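Local coordinates for pyrroline-5-carboxylate reductase catalytic N-terminal domain-containing protein (Sinorhizobium meliloti, PDB 4HUJ) that is of unknown function but is probably an oxidoreductase that binds a dinucleotide such as NAD(P), at residues I86-I94 against R124-V135; S166-N174 against F191-S202. All blocks are in the same frame, centred on the assembly; numbering follows the deposited sequence.

Contact 1. Residues I86-I94 against R124-V135; sequences ILAVPYDSI and RDLGGRLSTEIV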
loop_
_atom_site.group_PDB
_atom_site.type_symbol
_atom_site.label_atom_id
_atom_site.label_comp_id
_atom_site.label_asym_id
_atom_site.label_seq_id
_atom_site.Cartn_x
_atom_site.Cartn_y
_atom_site.Cartn_z
ATOM N N ILE A 86 -3.084 3.913 -1.429
ATOM C CA ILE A 86 -2.285 2.941 -0.686
ATOM C C ILE A 86 -2.210 3.375 0.765
ATOM O O ILE A 86 -1.631 4.414 1.078
ATOM C CB ILE A 86 -0.856 2.807 -1.268
ATOM C CG1 ILE A 86 -0.920 2.422 -2.753
ATOM C CG2 ILE A 86 -0.061 1.758 -0.475
ATOM C CD1 ILE A 86 0.414 2.525 -3.480
ATOM N N LEU A 87 -2.804 2.574 1.642
ATOM C CA LEU A 87 -2.831 2.888 3.067
ATOM C C LEU A 87 -1.601 2.301 3.743
ATOM O O LEU A 87 -1.583 1.128 4.136
ATOM C CB LEU A 87 -4.120 2.373 3.717
ATOM C CG LEU A 87 -5.436 2.992 3.232
ATOM C CD1 LEU A 87 -6.610 2.251 3.848
ATOM C CD2 LEU A 87 -5.526 4.489 3.556
ATOM N N ALA A 88 -0.570 3.136 3.844
ATOM C CA ALA A 88 0.708 2.777 4.438
ATOM C C ALA A 88 0.888 3.577 5.730
ATOM O O ALA A 88 1.908 4.255 5.948
ATOM C CB ALA A 88 1.838 3.050 3.458
ATOM N N VAL A 89 -0.147 3.514 6.558
ATOM C CA VAL A 89 -0.170 4.160 7.866
ATOM C C VAL A 89 -0.422 3.067 8.894
ATOM O O VAL A 89 -0.780 1.946 8.517
ATOM C CB VAL A 89 -1.285 5.239 7.961
ATOM C CG1 VAL A 89 -0.889 6.501 7.177
ATOM C CG2 VAL A 89 -2.639 4.682 7.505
ATOM N N PRO A 90 -0.229 3.373 10.192
ATOM C CA PRO A 90 -0.511 2.352 11.207
ATOM C C PRO A 90 -1.961 1.885 11.135
ATOM O O PRO A 90 -2.856 2.670 10.819
ATOM C CB PRO A 90 -0.231 3.087 12.522
ATOM C CG PRO A 90 0.813 4.106 12.147
ATOM C CD PRO A 90 0.359 4.589 10.791
ATOM N N TYR A 91 -2.182 0.607 11.411
ATOM C CA TYR A 91 -3.522 0.028 11.374
ATOM C C TYR A 91 -4.548 0.864 12.159
ATOM O O TYR A 91 -5.660 1.119 11.677
ATOM C CB TYR A 91 -3.468 -1.421 11.882
ATOM C CG TYR A 91 -4.805 -2.114 11.917
ATOM C CD1 TYR A 91 -5.397 -2.599 10.749
ATOM C CD2 TYR A 91 -5.479 -2.283 13.120
ATOM C CE1 TYR A 91 -6.629 -3.234 10.785
ATOM C CE2 TYR A 91 -6.715 -2.916 13.170
ATOM C CZ TYR A 91 -7.285 -3.386 12.002
ATOM O OH TYR A 91 -8.510 -4.023 12.061
ATOM N N ASP A 92 -4.163 1.302 13.354
ATOM C CA ASP A 92 -5.040 2.110 14.207
ATOM C C ASP A 92 -5.337 3.519 13.674
ATOM O O ASP A 92 -6.268 4.181 14.157
ATOM C CB ASP A 92 -4.463 2.202 15.617
ATOM C CG ASP A 92 -4.628 0.918 16.396
ATOM O OD1 ASP A 92 -5.746 0.362 16.406
ATOM O OD2 ASP A 92 -3.642 0.478 17.010
ATOM N N SER A 93 -4.550 3.972 12.699
ATOM C CA SER A 93 -4.735 5.289 12.084
ATOM C C SER A 93 -5.763 5.278 10.955
ATOM O O SER A 93 -6.249 6.338 10.545
ATOM C CB SER A 93 -3.405 5.819 11.528
ATOM O OG SER A 93 -2.492 6.121 12.565
ATOM N N ILE A 94 -6.086 4.091 10.447
ATOM C CA ILE A 94 -6.891 3.983 9.227
ATOM C C ILE A 94 -8.291 4.589 9.366
ATOM O O ILE A 94 -8.677 5.431 8.551
ATOM C CB ILE A 94 -6.947 2.525 8.687
ATOM C CG1 ILE A 94 -5.559 2.097 8.202
ATOM C CG2 ILE A 94 -7.940 2.407 7.539
ATOM C CD1 ILE A 94 -5.459 0.615 7.778
ATOM N N ARG A 124 -2.758 -9.015 16.434
ATOM C CA ARG A 124 -3.924 -8.560 17.161
ATOM C C ARG A 124 -5.032 -9.611 17.187
ATOM O O ARG A 124 -5.233 -10.336 16.212
ATOM C CB ARG A 124 -4.446 -7.273 16.532
ATOM C CG ARG A 124 -5.574 -6.631 17.308
ATOM C CD ARG A 124 -5.762 -5.203 16.887
ATOM N NE ARG A 124 -4.591 -4.388 17.187
ATOM C CZ ARG A 124 -4.541 -3.069 17.053
ATOM N NH1 ARG A 124 -5.603 -2.389 16.631
ATOM N NH2 ARG A 124 -3.425 -2.432 17.344
ATOM N N ASP A 125 -5.740 -9.692 18.315
ATOM C CA ASP A 125 -6.960 -10.487 18.391
ATOM C C ASP A 125 -8.106 -9.687 17.773
ATOM O O ASP A 125 -8.556 -8.683 18.335
ATOM C CB ASP A 125 -7.262 -10.881 19.851
ATOM C CG ASP A 125 -8.480 -11.798 19.985
ATOM O OD1 ASP A 125 -9.188 -12.053 18.986
ATOM O OD2 ASP A 125 -8.729 -12.266 21.117
ATOM N N LEU A 126 -8.561 -10.124 16.599
ATOM C CA LEU A 126 -9.681 -9.487 15.916
ATOM C C LEU A 126 -10.880 -10.422 15.864
ATOM O O LEU A 126 -11.745 -10.302 14.992
ATOM C CB LEU A 126 -9.279 -9.049 14.506
ATOM C CG LEU A 126 -8.167 -7.999 14.455
ATOM C CD1 LEU A 126 -7.669 -7.850 13.029
ATOM C CD2 LEU A 126 -8.663 -6.671 15.002
ATOM N N GLY A 127 -10.918 -11.351 16.817
ATOM C CA GLY A 127 -12.010 -12.319 16.927
ATOM C C GLY A 127 -12.133 -13.235 15.728
ATOM O O GLY A 127 -13.243 -13.634 15.362
ATOM N N GLY A 128 -10.998 -13.564 15.112
ATOM C CA GLY A 128 -10.970 -14.446 13.942
ATOM C C GLY A 128 -11.121 -13.744 12.602
ATOM O O GLY A 128 -10.766 -14.313 11.560
ATOM N N ARG A 129 -11.648 -12.519 12.621
ATOM C CA ARG A 129 -11.839 -11.726 11.402
ATOM C C ARG A 129 -10.497 -11.324 10.809
ATOM O O ARG A 129 -9.518 -11.150 11.536
ATOM C CB ARG A 129 -12.654 -10.465 11.684
ATOM C CG ARG A 129 -14.071 -10.712 12.192
ATOM C CD ARG A 129 -14.938 -9.499 11.934
ATOM N NE ARG A 129 -15.203 -9.328 10.506
ATOM C CZ ARG A 129 -15.663 -8.211 9.953
ATOM N NH1 ARG A 129 -15.912 -7.141 10.699
ATOM N NH2 ARG A 129 -15.874 -8.166 8.643
ATOM N N LEU A 130 -10.457 -11.176 9.491
ATOM C CA LEU A 130 -9.232 -10.738 8.825
ATOM C C LEU A 130 -9.115 -9.217 8.884
ATOM O O LEU A 130 -10.099 -8.507 8.709
ATOM C CB LEU A 130 -9.209 -11.236 7.377
ATOM C CG LEU A 130 -9.402 -12.750 7.223
ATOM C CD1 LEU A 130 -9.446 -13.138 5.751
ATOM C CD2 LEU A 130 -8.323 -13.534 7.968
ATOM N N SER A 131 -7.908 -8.713 9.129
ATOM C CA SER A 131 -7.726 -7.268 9.269
ATOM C C SER A 131 -8.152 -6.504 8.014
ATOM O O SER A 131 -8.746 -5.431 8.113
ATOM C CB SER A 131 -6.284 -6.923 9.653
ATOM O OG SER A 131 -5.367 -7.417 8.697
ATOM N N THR A 132 -7.862 -7.059 6.840
ATOM C CA THR A 132 -8.188 -6.381 5.584
ATOM C C THR A 132 -9.701 -6.386 5.310
ATOM O O THR A 132 -10.215 -5.484 4.636
ATOM C CB THR A 132 -7.374 -6.951 4.401
ATOM O OG1 THR A 132 -5.980 -6.809 4.692
ATOM C CG2 THR A 132 -7.676 -6.196 3.115
ATOM N N GLU A 133 -10.405 -7.384 5.842
ATOM C CA GLU A 133 -11.879 -7.407 5.800
ATOM C C GLU A 133 -12.469 -6.277 6.644
ATOM O O GLU A 133 -13.446 -5.639 6.234
ATOM C CB GLU A 133 -12.437 -8.748 6.293
ATOM C CG GLU A 133 -12.173 -9.951 5.391
ATOM C CD GLU A 133 -12.648 -11.278 6.010
ATOM O OE1 GLU A 133 -12.647 -11.430 7.267
ATOM O OE2 GLU A 133 -13.023 -12.180 5.232
ATOM N N ILE A 134 -11.880 -6.045 7.820
ATOM C CA ILE A 134 -12.269 -4.930 8.694
ATOM C C ILE A 134 -12.010 -3.592 7.998
ATOM O O ILE A 134 -12.892 -2.731 7.945
ATOM C CB ILE A 134 -11.559 -4.990 10.080
ATOM C CG1 ILE A 134 -12.022 -6.232 10.857
ATOM C CG2 ILE A 134 -11.818 -3.702 10.888
ATOM C CD1 ILE A 134 -11.199 -6.572 12.090
ATOM N N VAL A 135 -10.810 -3.428 7.446
ATOM C CA VAL A 135 -10.482 -2.223 6.669
ATOM C C VAL A 135 -11.484 -2.026 5.514
ATOM O O VAL A 135 -11.934 -0.905 5.265
ATOM C CB VAL A 135 -9.012 -2.254 6.157
ATOM C CG1 VAL A 135 -8.733 -1.118 5.174
ATOM C CG2 VAL A 135 -8.042 -2.178 7.338
#

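Contact 2. Residues S166-N174 against F191-S202; sequences SRVLFLSGN and FAPVDLGTLAAS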
loop_
_atom_site.group_PDB
_atom_site.type_symbol
_atom_site.label_atom_id
_atom_site.label_comp_id
_atom_site.label_asym_id
_atom_site.label_seq_id
_atom_site.Cartn_x
_atom_site.Cartn_y
_atom_site.Cartn_z
ATOM N N SER A 166 13.642 -10.832 -9.291
ATOM C CA SER A 166 12.973 -9.636 -8.795
ATOM C C SER A 166 12.308 -9.934 -7.460
ATOM O O SER A 166 11.719 -11.001 -7.285
ATOM C CB SER A 166 11.930 -9.145 -9.798
ATOM O OG SER A 166 12.552 -8.765 -11.016
ATOM N N ARG A 167 12.410 -8.982 -6.537
ATOM C CA ARG A 167 11.813 -9.101 -5.207
ATOM C C ARG A 167 10.310 -9.366 -5.305
ATOM O O ARG A 167 9.595 -8.679 -6.033
ATOM C CB ARG A 167 12.092 -7.832 -4.391
ATOM C CG ARG A 167 11.594 -7.858 -2.936
ATOM C CD ARG A 167 12.250 -8.990 -2.130
ATOM N NE ARG A 167 13.693 -8.793 -1.947
ATOM C CZ ARG A 167 14.578 -9.782 -1.800
ATOM N NH1 ARG A 167 14.192 -11.054 -1.835
ATOM N NH2 ARG A 167 15.864 -9.501 -1.624
ATOM N N VAL A 168 9.840 -10.361 -4.554
ATOM C CA VAL A 168 8.445 -10.778 -4.613
ATOM C C VAL A 168 7.569 -9.966 -3.670
ATOM O O VAL A 168 7.893 -9.807 -2.484
ATOM C CB VAL A 168 8.287 -12.288 -4.290
ATOM C CG1 VAL A 168 6.808 -12.678 -4.140
ATOM C CG2 VAL A 168 8.954 -13.125 -5.371
ATOM N N LEU A 169 6.464 -9.465 -4.217
ATOM C CA LEU A 169 5.394 -8.876 -3.416
ATOM C C LEU A 169 4.123 -9.683 -3.615
ATOM O O LEU A 169 3.541 -9.696 -4.706
ATOM C CB LEU A 169 5.157 -7.405 -3.785
ATOM C CG LEU A 169 6.116 -6.378 -3.176
ATOM C CD1 LEU A 169 5.841 -4.991 -3.739
ATOM C CD2 LEU A 169 6.028 -6.357 -1.650
ATOM N N PHE A 170 3.703 -10.378 -2.564
ATOM C CA PHE A 170 2.409 -11.054 -2.568
ATOM C C PHE A 170 1.259 -10.046 -2.482
ATOM O O PHE A 170 1.378 -8.996 -1.847
ATOM C CB PHE A 170 2.322 -12.072 -1.420
ATOM C CG PHE A 170 3.303 -13.203 -1.543
ATOM C CD1 PHE A 170 3.092 -14.225 -2.468
ATOM C CD2 PHE A 170 4.453 -13.237 -0.751
ATOM C CE1 PHE A 170 4.005 -15.275 -2.597
ATOM C CE2 PHE A 170 5.378 -14.284 -0.869
ATOM C CZ PHE A 170 5.150 -15.308 -1.789
ATOM N N LEU A 171 0.153 -10.358 -3.152
ATOM C CA LEU A 171 -1.068 -9.553 -3.035
ATOM C C LEU A 171 -2.281 -10.465 -3.037
ATOM O O LEU A 171 -2.183 -11.637 -3.396
ATOM C CB LEU A 171 -1.178 -8.509 -4.158
ATOM C CG LEU A 171 -1.481 -9.021 -5.574
ATOM C CD1 LEU A 171 -2.291 -7.997 -6.345
ATOM C CD2 LEU A 171 -0.189 -9.360 -6.321
ATOM N N SER A 172 -3.420 -9.924 -2.615
ATOM C CA SER A 172 -4.655 -10.684 -2.566
ATOM C C SER A 172 -5.824 -9.713 -2.488
ATOM O O SER A 172 -5.636 -8.518 -2.256
ATOM C CB SER A 172 -4.675 -11.642 -1.370
ATOM O OG SER A 172 -4.362 -10.967 -0.162
ATOM N N GLY A 173 -7.025 -10.229 -2.687
ATOM C CA GLY A 173 -8.207 -9.375 -2.744
ATOM C C GLY A 173 -9.347 -10.071 -3.458
ATOM O O GLY A 173 -9.131 -10.995 -4.252
ATOM N N ASN A 174 -10.563 -9.610 -3.182
ATOM C CA ASN A 174 -11.767 -10.284 -3.666
ATOM C C ASN A 174 -12.150 -9.949 -5.105
ATOM O O ASN A 174 -12.945 -10.669 -5.729
ATOM C CB ASN A 174 -12.931 -9.999 -2.722
ATOM C CG ASN A 174 -12.689 -10.519 -1.325
ATOM O OD1 ASN A 174 -11.917 -11.460 -1.116
ATOM N ND2 ASN A 174 -13.344 -9.904 -0.349
ATOM N N PHE A 191 9.028 -4.963 -9.003
ATOM C CA PHE A 191 8.806 -6.152 -8.185
ATOM C C PHE A 191 8.099 -7.242 -8.983
ATOM O O PHE A 191 7.565 -6.993 -10.071
ATOM C CB PHE A 191 7.977 -5.794 -6.947
ATOM C CG PHE A 191 8.679 -4.877 -5.987
ATOM C CD1 PHE A 191 8.676 -3.498 -6.191
ATOM C CD2 PHE A 191 9.318 -5.386 -4.862
ATOM C CE1 PHE A 191 9.311 -2.641 -5.299
ATOM C CE2 PHE A 191 9.968 -4.532 -3.958
ATOM C CZ PHE A 191 9.964 -3.161 -4.179
ATOM N N ALA A 192 8.092 -8.452 -8.433
ATOM C CA ALA A 192 7.351 -9.560 -9.016
ATOM C C ALA A 192 6.070 -9.774 -8.207
ATOM O O ALA A 192 6.143 -10.189 -7.049
ATOM C CB ALA A 192 8.193 -10.812 -9.003
ATOM N N PRO A 193 4.900 -9.476 -8.803
ATOM C CA PRO A 193 3.656 -9.698 -8.080
ATOM C C PRO A 193 3.293 -11.179 -8.071
ATOM O O PRO A 193 3.489 -11.882 -9.075
ATOM C CB PRO A 193 2.630 -8.885 -8.876
ATOM C CG PRO A 193 3.152 -8.884 -10.268
ATOM C CD PRO A 193 4.663 -8.917 -10.151
ATOM N N VAL A 194 2.815 -11.662 -6.928
ATOM C CA VAL A 194 2.210 -12.988 -6.862
ATOM C C VAL A 194 0.840 -12.834 -6.222
ATOM O O VAL A 194 0.734 -12.560 -5.026
ATOM C CB VAL A 194 3.065 -14.018 -6.077
ATOM C CG1 VAL A 194 2.345 -15.364 -6.025
ATOM C CG2 VAL A 194 4.455 -14.190 -6.718
ATOM N N ASP A 195 -0.200 -13.009 -7.035
ATOM C CA ASP A 195 -1.585 -12.887 -6.587
ATOM C C ASP A 195 -2.071 -14.205 -5.978
ATOM O O ASP A 195 -2.281 -15.194 -6.695
ATOM C CB ASP A 195 -2.463 -12.465 -7.774
ATOM C CG ASP A 195 -3.916 -12.230 -7.399
ATOM O OD1 ASP A 195 -4.329 -12.516 -6.253
ATOM O OD2 ASP A 195 -4.664 -11.757 -8.280
ATOM N N LEU A 196 -2.251 -14.204 -4.660
ATOM C CA LEU A 196 -2.623 -15.400 -3.904
ATOM C C LEU A 196 -4.105 -15.730 -3.988
ATOM O O LEU A 196 -4.526 -16.801 -3.550
ATOM C CB LEU A 196 -2.234 -15.244 -2.431
ATOM C CG LEU A 196 -0.741 -15.080 -2.120
ATOM C CD1 LEU A 196 -0.550 -14.616 -0.682
ATOM C CD2 LEU A 196 0.038 -16.368 -2.383
ATOM N N GLY A 197 -4.891 -14.808 -4.535
ATOM C CA GLY A 197 -6.332 -14.988 -4.646
ATOM C C GLY A 197 -7.120 -14.091 -3.702
ATOM O O GLY A 197 -6.743 -12.945 -3.471
ATOM N N THR A 198 -8.216 -14.622 -3.162
ATOM C CA THR A 198 -9.116 -13.860 -2.286
ATOM C C THR A 198 -8.513 -13.520 -0.929
ATOM O O THR A 198 -7.510 -14.096 -0.519
ATOM C CB THR A 198 -10.442 -14.610 -2.017
ATOM O OG1 THR A 198 -10.178 -15.831 -1.307
ATOM C CG2 THR A 198 -11.167 -14.898 -3.311
ATOM N N LEU A 199 -9.147 -12.588 -0.217
ATOM C CA LEU A 199 -8.717 -12.299 1.153
ATOM C C LEU A 199 -8.849 -13.520 2.059
ATOM O O LEU A 199 -8.018 -13.720 2.949
ATOM C CB LEU A 199 -9.493 -11.116 1.745
ATOM C CG LEU A 199 -9.330 -9.755 1.068
ATOM C CD1 LEU A 199 -10.149 -8.706 1.814
ATOM C CD2 LEU A 199 -7.857 -9.338 0.968
ATOM N N ALA A 200 -9.887 -14.331 1.838
ATOM C CA ALA A 200 -10.037 -15.587 2.570
ATOM C C ALA A 200 -8.850 -16.510 2.325
ATOM O O ALA A 200 -8.329 -17.111 3.261
ATOM C CB ALA A 200 -11.343 -16.291 2.210
ATOM N N ALA A 201 -8.418 -16.604 1.070
ATOM C CA ALA A 201 -7.304 -17.475 0.700
ATOM C C ALA A 201 -5.980 -16.994 1.293
ATOM O O ALA A 201 -5.139 -17.807 1.681
ATOM C CB ALA A 201 -7.196 -17.595 -0.823
ATOM N N SER A 202 -5.807 -15.674 1.372
ATOM C CA SER A 202 -4.558 -15.101 1.882
ATOM C C SER A 202 -4.527 -14.924 3.403
ATOM O O SER A 202 -3.459 -14.708 3.976
ATOM C CB SER A 202 -4.265 -13.769 1.200
ATOM O OG SER A 202 -5.068 -12.721 1.735
HETATM O O HOH W 1 -12.459 -13.537 0.613
#

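Contact 1. Residues I86-I94 against R124-V135
Asp92 and Arg124 are joined by a two-pronged, end-on salt bridge. NH1 of Arg124 donates to OD1 of Asp92 at 2.8 Å, while NH2 of Arg124 donates to OD2 of Asp92 at 2.9 Å, and both bonds are nearly straight. Both carboxylate oxygens are met on their syn sides and lie practically in the guanidinium plane, although the two planes are turned 26° apart and the nitrogens therefore stand somewhat out of the carboxylate plane. The guanidinium has further acceptors: NE forms a salt bridge with Asp117 OD1 and NH2 also bonds to Ile116 O, so three groups fix its rotation.

The same guanidinium stands nearly upright against the Tyr91 ring, with NH1 of Arg124 3.5 Å from CD2 of Tyr91 at the ring edge; this is not a cation-pi stack. With CG anti to the backbone N (chi1 179°), the tyrosine reaches across to the helix start. Its hydroxyl sits among carbons of Leu126 and Ile134, OH of Tyr91 lying 3.5 Å from CG2 of Ile134, and its CE1 approaches Ser131 CB and Val135 CG2. Deeper, CG2 of Val135 packs 3.8 Å from CD1 of Ile94, and Leu87 adds a looser methyl contact.

Two backbone N-H groups are satisfied within 124-135. Leu130, the N-cap residue, gives its N-H to OE1 of Glu133 at 3.1 Å, from above the carboxylate plane, and Asp125 OD1 accepts from Gly127 N at 2.9 Å in an Asx turn. Thr132 OG1, by contrast, is held by Asp111 OD2 and Lys146 NZ from neighbouring strands.

Strand 84-88 is a parallel strand of a sheet consistent with a Rossmann-type dinucleotide-binding fold; here the loop after its C-terminal end is clasped to the first turn of helix 131-138.

Contact 2. Residues S166-N174 against F191-S202
This is a parallel strand pairing, strand 166-173 beside strand 192-195, within the beta-alpha-beta unit completed by helix 176-188. The evidence is a register of Val168 with Ala192 through Leu171 with Asp195, and a ladder of backbone bonds alternating between strands: Ala192 N to Arg167 O (2.8 Å), Leu169 N to Ala192 O, Val194 N to Leu169 O, Leu171 N to Val194 O and Leu196 N to Leu171 O (2.9 Å), the last nearly along the C=O axis. The short segment axes diverge by 32°.

On the face of Val168 and Phe170, CG of Phe170 is anti to the carbonyl carbon (chi1 -64°), which sets the ring alongside Val194, CD1 of Phe170 lying 3.6 Å from CB of Val194; CD2 of Leu196 comes obliquely to CD1 of Phe170, 3.7 Å away. On the other face, CD1 of Leu169 sits 3.9 Å from the centroid of the Phe191 ring, over its face but shifted toward the rim, a CH-pi contact; Pro193 turns to helix 176-188.

Farther along, past the paired residues Leu171 and Asp195, Gly173 N bonds to Gly197 O in the carbonyl plane. OG of Ser172 and OG of Ser202 are 2.7 Å apart, with Gln206 OE1 another partner of Ser172 OG. Asn174 OD1 is gripped twice, by Leu199 N at 3.1 Å and by a water that also accepts from Ala200 N. Thr198 OG1 takes the Ala201 N-H, an N-cap bond, so side chains of both segments satisfy the first turn of helix 199-206, as the parallel beta-alpha-beta crossover runs on into it.

Contact 1 precedes contact 2 in sequence, and their centres lie about 17 Å apart, yet they touch where their helix starts meet: CD1 of Leu130 is 3.2 Å from O of Leu199, and CG2 of Thr132 is 3.8 Å from CD1 of Leu199. Both belong to one mixed sheet, with strands 108-111 and 143-147 between strands 84-88 and 166-173; Lys146 bonds to Thr132 OG1 in contact 1 and pairs through its backbone with Ser172 in contact 2. Leu87 of contact 1 is close to, but not in contact with, a GxGxxG pattern that is consistent with a dinucleotide pocket, whereas contact 2 builds another part of the sheet.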